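Local coordinates for protein phosphonopyruvate hydrolase (Variovorax sp., PDB 2DUA) that hydrolyses phosphonopyruvate to pyruvate and phosphate with the help of a divalent metal ion, cleaving a carbon-phosphorus bond, at residues G37-S42 and I76-D81; V27-E32 and A71-I76; D181-H186 and G204-V209. One frame throughout, in Å; residues are numbered along the deposited sequence.

Contact 1 (G37-S42 and I76-D81); sequences GGIWGS and IPLIAD. With MG (magnesium ion), chain D; OXL (oxalate ion), chain C.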
loop_
_atom_site.group_PDB
_atom_site.type_symbol
_atom_site.label_atom_id
_atom_site.label_comp_id
_atom_site.label_asym_id
_atom_site.label_seq_id
_atom_site.Cartn_x
_atom_site.Cartn_y
_atom_site.Cartn_z
ATOM N N GLY A 37 -0.490 16.472 -24.537
ATOM C CA GLY A 37 0.907 16.694 -24.182
ATOM C C GLY A 37 1.335 16.049 -22.884
ATOM O O GLY A 37 2.458 15.576 -22.766
ATOM N N GLY A 38 0.428 16.032 -21.914
ATOM C CA GLY A 38 0.761 15.473 -20.618
ATOM C C GLY A 38 -0.455 14.874 -19.905
ATOM O O GLY A 38 -1.587 14.945 -20.393
ATOM N N ILE A 39 -0.197 14.220 -18.772
ATOM C CA ILE A 39 -1.259 13.638 -17.963
ATOM C C ILE A 39 -1.419 14.493 -16.715
ATOM O O ILE A 39 -0.414 14.934 -16.162
ATOM C CB ILE A 39 -0.871 12.226 -17.447
ATOM C CG1 ILE A 39 -0.641 11.277 -18.628
ATOM C CG2 ILE A 39 -1.978 11.671 -16.484
ATOM C CD1 ILE A 39 -1.824 11.189 -19.689
ATOM N N TRP A 40 -2.667 14.689 -16.251
ATOM C CA TRP A 40 -2.950 15.420 -15.017
ATOM C C TRP A 40 -3.379 14.353 -13.964
ATOM O O TRP A 40 -4.428 13.722 -14.103
ATOM C CB TRP A 40 -4.062 16.464 -15.288
ATOM C CG TRP A 40 -4.781 17.122 -14.071
ATOM C CD1 TRP A 40 -6.134 17.240 -13.917
ATOM C CD2 TRP A 40 -4.192 17.837 -12.946
ATOM N NE1 TRP A 40 -6.434 17.971 -12.782
ATOM C CE2 TRP A 40 -5.258 18.349 -12.176
ATOM C CE3 TRP A 40 -2.867 18.089 -12.524
ATOM C CZ2 TRP A 40 -5.051 19.090 -11.029
ATOM C CZ3 TRP A 40 -2.660 18.836 -11.368
ATOM C CH2 TRP A 40 -3.750 19.334 -10.630
ATOM N N GLY A 41 -2.560 14.166 -12.931
ATOM C CA GLY A 41 -2.853 13.180 -11.895
ATOM C C GLY A 41 -3.773 13.831 -10.884
ATOM O O GLY A 41 -3.385 14.148 -9.785
ATOM N N SER A 42 -5.022 14.017 -11.321
ATOM C CA SER A 42 -6.086 14.682 -10.592
ATOM C C SER A 42 -6.527 14.035 -9.251
ATOM O O SER A 42 -6.893 12.827 -9.236
ATOM C CB SER A 42 -7.301 14.738 -11.532
ATOM O OG SER A 42 -8.365 15.283 -10.810
ATOM N N ILE A 76 4.848 10.396 -21.723
ATOM C CA ILE A 76 4.696 11.836 -21.709
ATOM C C ILE A 76 4.735 12.345 -20.258
ATOM O O ILE A 76 4.528 11.574 -19.350
ATOM C CB ILE A 76 3.377 12.236 -22.391
ATOM C CG1 ILE A 76 2.218 11.522 -21.720
ATOM C CG2 ILE A 76 3.445 11.896 -23.859
ATOM C CD1 ILE A 76 0.808 12.003 -22.191
ATOM N N PRO A 77 5.011 13.642 -20.032
ATOM C CA PRO A 77 5.065 14.135 -18.650
ATOM C C PRO A 77 3.789 14.036 -17.806
ATOM O O PRO A 77 2.671 14.244 -18.273
ATOM C CB PRO A 77 5.510 15.595 -18.823
ATOM C CG PRO A 77 6.180 15.601 -20.170
ATOM C CD PRO A 77 5.276 14.750 -20.968
ATOM N N LEU A 78 3.988 13.777 -16.532
ATOM C CA LEU A 78 2.876 13.666 -15.610
ATOM C C LEU A 78 2.907 14.857 -14.654
ATOM O O LEU A 78 3.956 15.140 -14.059
ATOM C CB LEU A 78 2.998 12.375 -14.754
ATOM C CG LEU A 78 2.084 12.296 -13.518
ATOM C CD1 LEU A 78 0.581 12.240 -13.905
ATOM C CD2 LEU A 78 2.414 10.999 -12.793
ATOM N N ILE A 79 1.776 15.530 -14.510
ATOM C CA ILE A 79 1.642 16.662 -13.592
ATOM C C ILE A 79 0.806 16.143 -12.406
ATOM O O ILE A 79 -0.358 15.777 -12.580
ATOM C CB ILE A 79 0.883 17.845 -14.257
ATOM C CG1 ILE A 79 1.621 18.306 -15.528
ATOM C CG2 ILE A 79 0.741 19.021 -13.221
ATOM C CD1 ILE A 79 0.924 19.479 -16.291
ATOM N N ALA A 80 1.396 16.103 -11.207
ATOM C CA ALA A 80 0.721 15.583 -10.005
ATOM C C ALA A 80 0.031 16.611 -9.165
ATOM O O ALA A 80 0.597 17.636 -8.814
ATOM C CB ALA A 80 1.723 14.808 -9.103
ATOM N N ASP A 81 -1.220 16.341 -8.826
ATOM C CA ASP A 81 -1.989 17.249 -7.962
ATOM C C ASP A 81 -1.659 16.870 -6.523
ATOM O O ASP A 81 -1.993 15.755 -6.101
ATOM C CB ASP A 81 -3.473 16.995 -8.214
ATOM C CG ASP A 81 -4.394 17.836 -7.341
ATOM O OD1 ASP A 81 -3.969 18.692 -6.508
ATOM O OD2 ASP A 81 -5.592 17.579 -7.531
HETATM MG MG MG D . -7.427 18.439 -6.985
HETATM C C1 OXL C . -8.282 18.287 -9.696
HETATM C C2 OXL C . -8.036 19.729 -9.506
HETATM O O1 OXL C . -8.563 17.846 -10.886
HETATM O O2 OXL C . -7.480 20.104 -8.429
HETATM O O3 OXL C . -8.189 17.564 -8.682
HETATM O O4 OXL C . -8.354 20.524 -10.416
HETATM O O HOH W 1 -6.224 19.677 -5.544
HETATM O O HOH W 2 -7.565 17.006 -5.249
HETATM O O HOH W 3 -9.223 19.237 -6.123
#
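The indole of Trp40 reaches across to the neighbouring strand and lies against Asp81 with ring and carboxylate planes only 13° apart, Trp40 CH2 coming 3.4 Å from Asp81 CB, so that an aromatic ring flanks a metal ligand. CG anti to the backbone N in both residues (chi1 165° in Trp40, 178° in Asp81) carries the indole over to Asp81 and the carboxylate to the metal. Asp81 OD2 binds the magnesium ion at 2.1 Å, and two oxygens of oxalate and three waters complete a coordination of six oxygens. The carboxylate is also held by backbone N-H groups, OD1 by that of Asp83 and OD2 by that of Gly43. Oxalate O1 is gripped by Trp40 NE1 at 2.9 Å and by Ser42 OG at 2.6 Å, while Phe44 N and Arg155 hold the ligand as well. Behind this site the strands run parallel on four backbone hydrogen bonds. Gly41 N to Ile79 O is nearly straight, whereas Asp81 N meets Gly41 O from above the carbonyl plane at 3.2 Å, where Gly41 makes an inverse gamma turn. On the helix side, Ile39 CG2 packs on Leu78 CD1 at 3.7 Å, and its CD1 meets that of Ile76; on the barrel-interior side, Ile79 CG2 touches Trp40 CE3 at 3.8 Å. Polar groups thus gather at the C-terminal strand ends and hydrocarbon fills the layers behind them, as in the active site of a TIM barrel of the isocitrate lyase/PEP mutase superfamily.

Contact 2 (V27-E32 and A71-I76); sequences VAKLAE and ASTVSI. With XYS (alpha-D-xylopyranose), chain B.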
loop_
_atom_site.group_PDB
_atom_site.type_symbol
_atom_site.label_atom_id
_atom_site.label_comp_id
_atom_site.label_asym_id
_atom_site.label_seq_id
_atom_site.Cartn_x
_atom_site.Cartn_y
_atom_site.Cartn_z
ATOM N N VAL A 27 -6.412 4.791 -18.552
ATOM C CA VAL A 27 -6.908 6.057 -19.029
ATOM C C VAL A 27 -5.713 6.945 -19.430
ATOM O O VAL A 27 -5.748 7.685 -20.440
ATOM C CB VAL A 27 -7.712 6.794 -17.901
ATOM C CG1 VAL A 27 -7.938 8.273 -18.309
ATOM C CG2 VAL A 27 -9.071 6.051 -17.662
ATOM N N ALA A 28 -4.634 6.903 -18.635
ATOM C CA ALA A 28 -3.471 7.752 -18.975
ATOM C C ALA A 28 -2.884 7.330 -20.329
ATOM O O ALA A 28 -2.488 8.159 -21.144
ATOM C CB ALA A 28 -2.430 7.663 -17.842
ATOM N N LYS A 29 -2.825 6.026 -20.582
ATOM C CA LYS A 29 -2.317 5.505 -21.847
ATOM C C LYS A 29 -3.209 5.954 -22.993
ATOM O O LYS A 29 -2.724 6.335 -24.062
ATOM C CB LYS A 29 -2.326 3.977 -21.804
ATOM C CG LYS A 29 -1.676 3.310 -23.019
ATOM C CD LYS A 29 -1.492 1.803 -22.694
ATOM C CE LYS A 29 -0.590 1.125 -23.640
ATOM N NZ LYS A 29 -0.353 -0.270 -23.151
ATOM N N LEU A 30 -4.527 5.877 -22.797
ATOM C CA LEU A 30 -5.460 6.348 -23.840
ATOM C C LEU A 30 -5.238 7.870 -24.112
ATOM O O LEU A 30 -5.391 8.315 -25.243
ATOM C CB LEU A 30 -6.900 6.094 -23.390
ATOM C CG LEU A 30 -7.224 4.578 -23.309
ATOM C CD1 LEU A 30 -8.604 4.388 -22.657
ATOM C CD2 LEU A 30 -7.167 3.945 -24.725
ATOM N N ALA A 31 -4.977 8.657 -23.063
ATOM C CA ALA A 31 -4.686 10.101 -23.237
ATOM C C ALA A 31 -3.430 10.309 -24.072
ATOM O O ALA A 31 -3.422 11.147 -24.957
ATOM C CB ALA A 31 -4.494 10.802 -21.910
ATOM N N GLU A 32 -2.383 9.524 -23.809
ATOM C CA GLU A 32 -1.158 9.623 -24.563
ATOM C C GLU A 32 -1.400 9.281 -26.040
ATOM O O GLU A 32 -0.963 10.034 -26.957
ATOM C CB GLU A 32 -0.059 8.678 -23.998
ATOM C CG GLU A 32 1.211 8.815 -24.789
ATOM C CD GLU A 32 2.377 7.998 -24.295
ATOM O OE1 GLU A 32 2.352 7.488 -23.161
ATOM O OE2 GLU A 32 3.361 7.882 -25.050
ATOM N N ALA A 71 3.119 6.991 -14.303
ATOM C CA ALA A 71 4.397 7.371 -14.919
ATOM C C ALA A 71 5.161 6.181 -15.480
ATOM O O ALA A 71 5.928 6.334 -16.439
ATOM C CB ALA A 71 5.261 8.117 -13.925
ATOM N N SER A 72 4.944 4.989 -14.927
ATOM C CA SER A 72 5.665 3.840 -15.455
ATOM C C SER A 72 4.933 3.279 -16.697
ATOM O O SER A 72 5.421 2.391 -17.379
ATOM C CB SER A 72 5.814 2.793 -14.328
ATOM O OG SER A 72 4.529 2.284 -13.978
ATOM N N THR A 73 3.784 3.840 -17.021
ATOM C CA THR A 73 3.003 3.390 -18.183
ATOM C C THR A 73 3.111 4.310 -19.414
ATOM O O THR A 73 3.116 3.834 -20.547
ATOM C CB THR A 73 1.511 3.309 -17.779
ATOM O OG1 THR A 73 1.392 2.358 -16.724
ATOM C CG2 THR A 73 0.572 2.873 -18.970
ATOM N N VAL A 74 3.157 5.621 -19.189
ATOM C CA VAL A 74 3.165 6.586 -20.325
ATOM C C VAL A 74 4.557 7.183 -20.557
ATOM O O VAL A 74 5.412 7.133 -19.672
ATOM C CB VAL A 74 2.121 7.752 -20.089
ATOM C CG1 VAL A 74 0.705 7.196 -19.965
ATOM C CG2 VAL A 74 2.486 8.549 -18.877
ATOM N N SER A 75 4.791 7.743 -21.746
ATOM C CA SER A 75 6.104 8.318 -22.021
ATOM C C SER A 75 6.031 9.841 -21.992
ATOM O O SER A 75 7.039 10.500 -22.142
ATOM C CB SER A 75 6.641 7.807 -23.393
ATOM O OG SER A 75 5.835 8.329 -24.448
ATOM N N ILE A 76 4.848 10.396 -21.723
ATOM C CA ILE A 76 4.696 11.836 -21.709
ATOM C C ILE A 76 4.735 12.345 -20.258
ATOM O O ILE A 76 4.528 11.574 -19.350
ATOM C CB ILE A 76 3.377 12.236 -22.391
ATOM C CG1 ILE A 76 2.218 11.522 -21.720
ATOM C CG2 ILE A 76 3.445 11.896 -23.859
ATOM C CD1 ILE A 76 0.808 12.003 -22.191
HETATM C C1 XYS B . 4.860 4.633 -26.023
HETATM C C2 XYS B . 5.735 3.444 -25.786
HETATM C C3 XYS B . 7.007 3.857 -25.032
HETATM C C4 XYS B . 7.749 5.036 -25.727
HETATM C C5 XYS B . 6.861 6.121 -26.360
HETATM O O1 XYS B . 4.287 5.236 -24.883
HETATM O O2 XYS B . 5.033 2.460 -25.024
HETATM O O3 XYS B . 7.880 2.727 -24.859
HETATM O O4 XYS B . 8.904 5.569 -25.059
HETATM O O5 XYS B . 5.538 5.645 -26.801
HETATM O O HOH W 4 1.579 4.651 -22.953
#
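Glu32 stretches across to Val74 and Ser75 in a fully extended chain, CG anti to the backbone N (chi1 -179°) and CD anti in turn (chi2 177°), while Ser75 swings OG between its own N and carbonyl carbon (chi1 67°) to meet it. The contact ties helix 25-34 of the TIM barrel to the loop that leads into strand 78-81. The carboxylate is shared out: OE1 accepts Ser75 N at 2.8 Å, and OE2 accepts Ser75 OG at 2.6 Å, both donors coming from above the carboxylate plane. A bound xylopyranose adds its O1 hydroxyl to OE2. With both oxygens held by one residue the group has little freedom to turn, and an alanine in place of Glu32 would probably leave Ser75 N and OG without their acceptor and the sugar hydroxyl without its partner, with that part of the loop less firmly held. Apolar contacts flank the acid: Ile76 CD1 lies 3.9 Å from Glu32 CB as the two chains slide past each other in opposite directions, and Val74 CG1 rests on Ala28 CB at 3.8 Å. Thr73 of the loop also packs on Ala51 of a second subunit. A water bridges the segments, donating to Glu32 OE1 at 2.9 Å and to Thr73 O at 3.0 Å.

Contact 3 (D181-H186 and G204-V209); sequences DAILIH and GKVPLV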
loop_
_atom_site.group_PDB
_atom_site.type_symbol
_atom_site.label_atom_id
_atom_site.label_comp_id
_atom_site.label_asym_id
_atom_site.label_seq_id
_atom_site.Cartn_x
_atom_site.Cartn_y
_atom_site.Cartn_z
ATOM N N ASP A 181 7.386 27.932 -10.833
ATOM C CA ASP A 181 7.693 27.887 -12.265
ATOM C C ASP A 181 6.465 28.260 -13.118
ATOM O O ASP A 181 6.603 28.565 -14.316
ATOM C CB ASP A 181 8.154 26.472 -12.643
ATOM C CG ASP A 181 9.470 26.096 -12.001
ATOM O OD1 ASP A 181 10.472 26.817 -12.249
ATOM O OD2 ASP A 181 9.547 25.087 -11.261
ATOM N N ALA A 182 5.265 28.181 -12.521
ATOM C CA ALA A 182 4.057 28.539 -13.262
ATOM C C ALA A 182 2.983 28.807 -12.225
ATOM O O ALA A 182 3.105 28.370 -11.060
ATOM C CB ALA A 182 3.612 27.375 -14.235
ATOM N N ILE A 183 1.954 29.551 -12.632
ATOM C CA ILE A 183 0.899 29.895 -11.712
ATOM C C ILE A 183 -0.399 29.382 -12.303
ATOM O O ILE A 183 -0.719 29.681 -13.445
ATOM C CB ILE A 183 0.792 31.469 -11.509
ATOM C CG1 ILE A 183 2.094 32.030 -10.868
ATOM C CG2 ILE A 183 -0.423 31.767 -10.636
ATOM C CD1 ILE A 183 2.470 31.299 -9.488
ATOM N N LEU A 184 -1.129 28.603 -11.526
ATOM C CA LEU A 184 -2.402 28.071 -12.008
ATOM C C LEU A 184 -3.449 28.952 -11.339
ATOM O O LEU A 184 -3.487 29.041 -10.108
ATOM C CB LEU A 184 -2.539 26.607 -11.579
ATOM C CG LEU A 184 -3.729 25.844 -12.168
ATOM C CD1 LEU A 184 -3.532 24.357 -11.932
ATOM C CD2 LEU A 184 -5.055 26.350 -11.556
ATOM N N ILE A 185 -4.281 29.610 -12.134
ATOM C CA ILE A 185 -5.305 30.487 -11.589
ATOM C C ILE A 185 -6.670 29.895 -11.921
ATOM O O ILE A 185 -6.912 29.455 -13.022
ATOM C CB ILE A 185 -5.160 31.937 -12.132
ATOM C CG1 ILE A 185 -6.279 32.785 -11.560
ATOM C CG2 ILE A 185 -5.088 31.958 -13.695
ATOM C CD1 ILE A 185 -6.074 33.075 -10.039
ATOM N N HIS A 186 -7.551 29.879 -10.936
ATOM C CA HIS A 186 -8.838 29.236 -11.100
ATOM C C HIS A 186 -10.024 30.149 -10.763
ATOM O O HIS A 186 -9.920 30.973 -9.880
ATOM C CB HIS A 186 -8.832 28.009 -10.174
ATOM C CG HIS A 186 -9.805 26.952 -10.575
ATOM N ND1 HIS A 186 -9.874 26.463 -11.862
ATOM C CD2 HIS A 186 -10.811 26.354 -9.888
ATOM C CE1 HIS A 186 -10.888 25.619 -11.958
ATOM N NE2 HIS A 186 -11.476 25.537 -10.775
ATOM N N GLY A 204 3.544 38.966 -14.153
ATOM C CA GLY A 204 4.689 38.099 -13.961
ATOM C C GLY A 204 5.341 37.527 -15.198
ATOM O O GLY A 204 4.802 37.593 -16.342
ATOM N N LYS A 205 6.524 36.949 -14.980
ATOM C CA LYS A 205 7.263 36.358 -16.082
ATOM C C LYS A 205 6.936 34.885 -16.339
ATOM O O LYS A 205 7.019 34.437 -17.489
ATOM C CB LYS A 205 8.752 36.517 -15.856
ATOM C CG LYS A 205 9.111 37.986 -15.575
ATOM C CD LYS A 205 10.622 38.198 -15.357
ATOM C CE LYS A 205 11.028 39.677 -15.608
ATOM N NZ LYS A 205 12.486 39.891 -15.288
ATOM N N VAL A 206 6.526 34.129 -15.318
ATOM C CA VAL A 206 6.227 32.723 -15.571
ATOM C C VAL A 206 4.849 32.517 -16.239
ATOM O O VAL A 206 3.924 33.333 -16.111
ATOM C CB VAL A 206 6.315 31.885 -14.302
ATOM C CG1 VAL A 206 7.738 31.982 -13.697
ATOM C CG2 VAL A 206 5.232 32.353 -13.286
ATOM N N PRO A 207 4.694 31.390 -16.934
ATOM C CA PRO A 207 3.426 31.077 -17.614
ATOM C C PRO A 207 2.274 30.811 -16.653
ATOM O O PRO A 207 2.458 30.494 -15.455
ATOM C CB PRO A 207 3.718 29.817 -18.424
ATOM C CG PRO A 207 5.214 29.693 -18.446
ATOM C CD PRO A 207 5.742 30.374 -17.180
ATOM N N LEU A 208 1.084 30.963 -17.191
ATOM C CA LEU A 208 -0.123 30.688 -16.437
ATOM C C LEU A 208 -0.649 29.296 -16.816
ATOM O O LEU A 208 -0.307 28.766 -17.866
ATOM C CB LEU A 208 -1.199 31.718 -16.744
ATOM C CG LEU A 208 -0.827 33.129 -16.290
ATOM C CD1 LEU A 208 -2.027 33.991 -16.612
ATOM C CD2 LEU A 208 -0.445 33.155 -14.762
ATOM N N VAL A 209 -1.418 28.704 -15.915
ATOM C CA VAL A 209 -2.029 27.385 -16.139
ATOM C C VAL A 209 -3.514 27.548 -15.925
ATOM O O VAL A 209 -3.938 28.077 -14.895
ATOM C CB VAL A 209 -1.539 26.329 -15.156
ATOM C CG1 VAL A 209 -2.129 24.927 -15.519
ATOM C CG2 VAL A 209 -0.015 26.267 -15.191
#
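Val209 sits against Leu184 with the two CB atoms 3.7 Å apart, and its CG2 reaches back to Ala182 CB at 3.9 Å; this is the close-packed part of the contact. With CG anti to the backbone N (chi1 -172°), Leu184 crosses Val209 obliquely, its CG near Val209 CB and its CD1 meeting Val209 CG1. Ile231 and Ile233 of the next strand press on Val209 as well. On the other face Leu208 CD2 comes 3.9 Å from Ile183 CB, and Phe198 and Val199 of helix 193-201 cover Leu208. The backbones are laced by three hydrogen bonds: Ile183 N to Pro207 O is 3.0 Å, Val209 N to Ile183 O is 2.7 Å with the donor tilted 28° from the carbonyl plane, and Ile185 N to Val209 O is a longer 3.2 Å. Toward the partly exposed start, Val206 CB and Pro207 CD merely touch Asp181 O, and the segments pair by hydrogen bonds from Pro207 O onward; Val206 CG2 still packs on Ile183 CG1. The Asp181 side chain starts out away from 204-209, and its carboxylate forms salt bridges with Arg145 and Arg8. Strand, helix 193-201 and parallel strand make a beta-alpha-beta unit, the repeating element of a TIM barrel.

Contacts 1 and 3 are two buried seams of the same eight-stranded parallel barrel, joining its second strand to its third and its sixth to its seventh, while contact 2 is partly buried and lies on the outer layer of helix and loop. Their chemistry follows: contact 1 ends in metal and ligand binding, contact 3 is almost wholly backbone pairing and hydrocarbon, and contact 2 rests on a carboxylate near a sugar. Contacts 1 and 2 share Ile76 and touch directly, Ile39 CD1 packing on Ala31 CB, so the barrel wall and the surrounding helix pack on each other. Contact 3 touches neither; its nearest atoms come within about 5 Å of contact 1, while its centre is about 25 Å from that of contact 2.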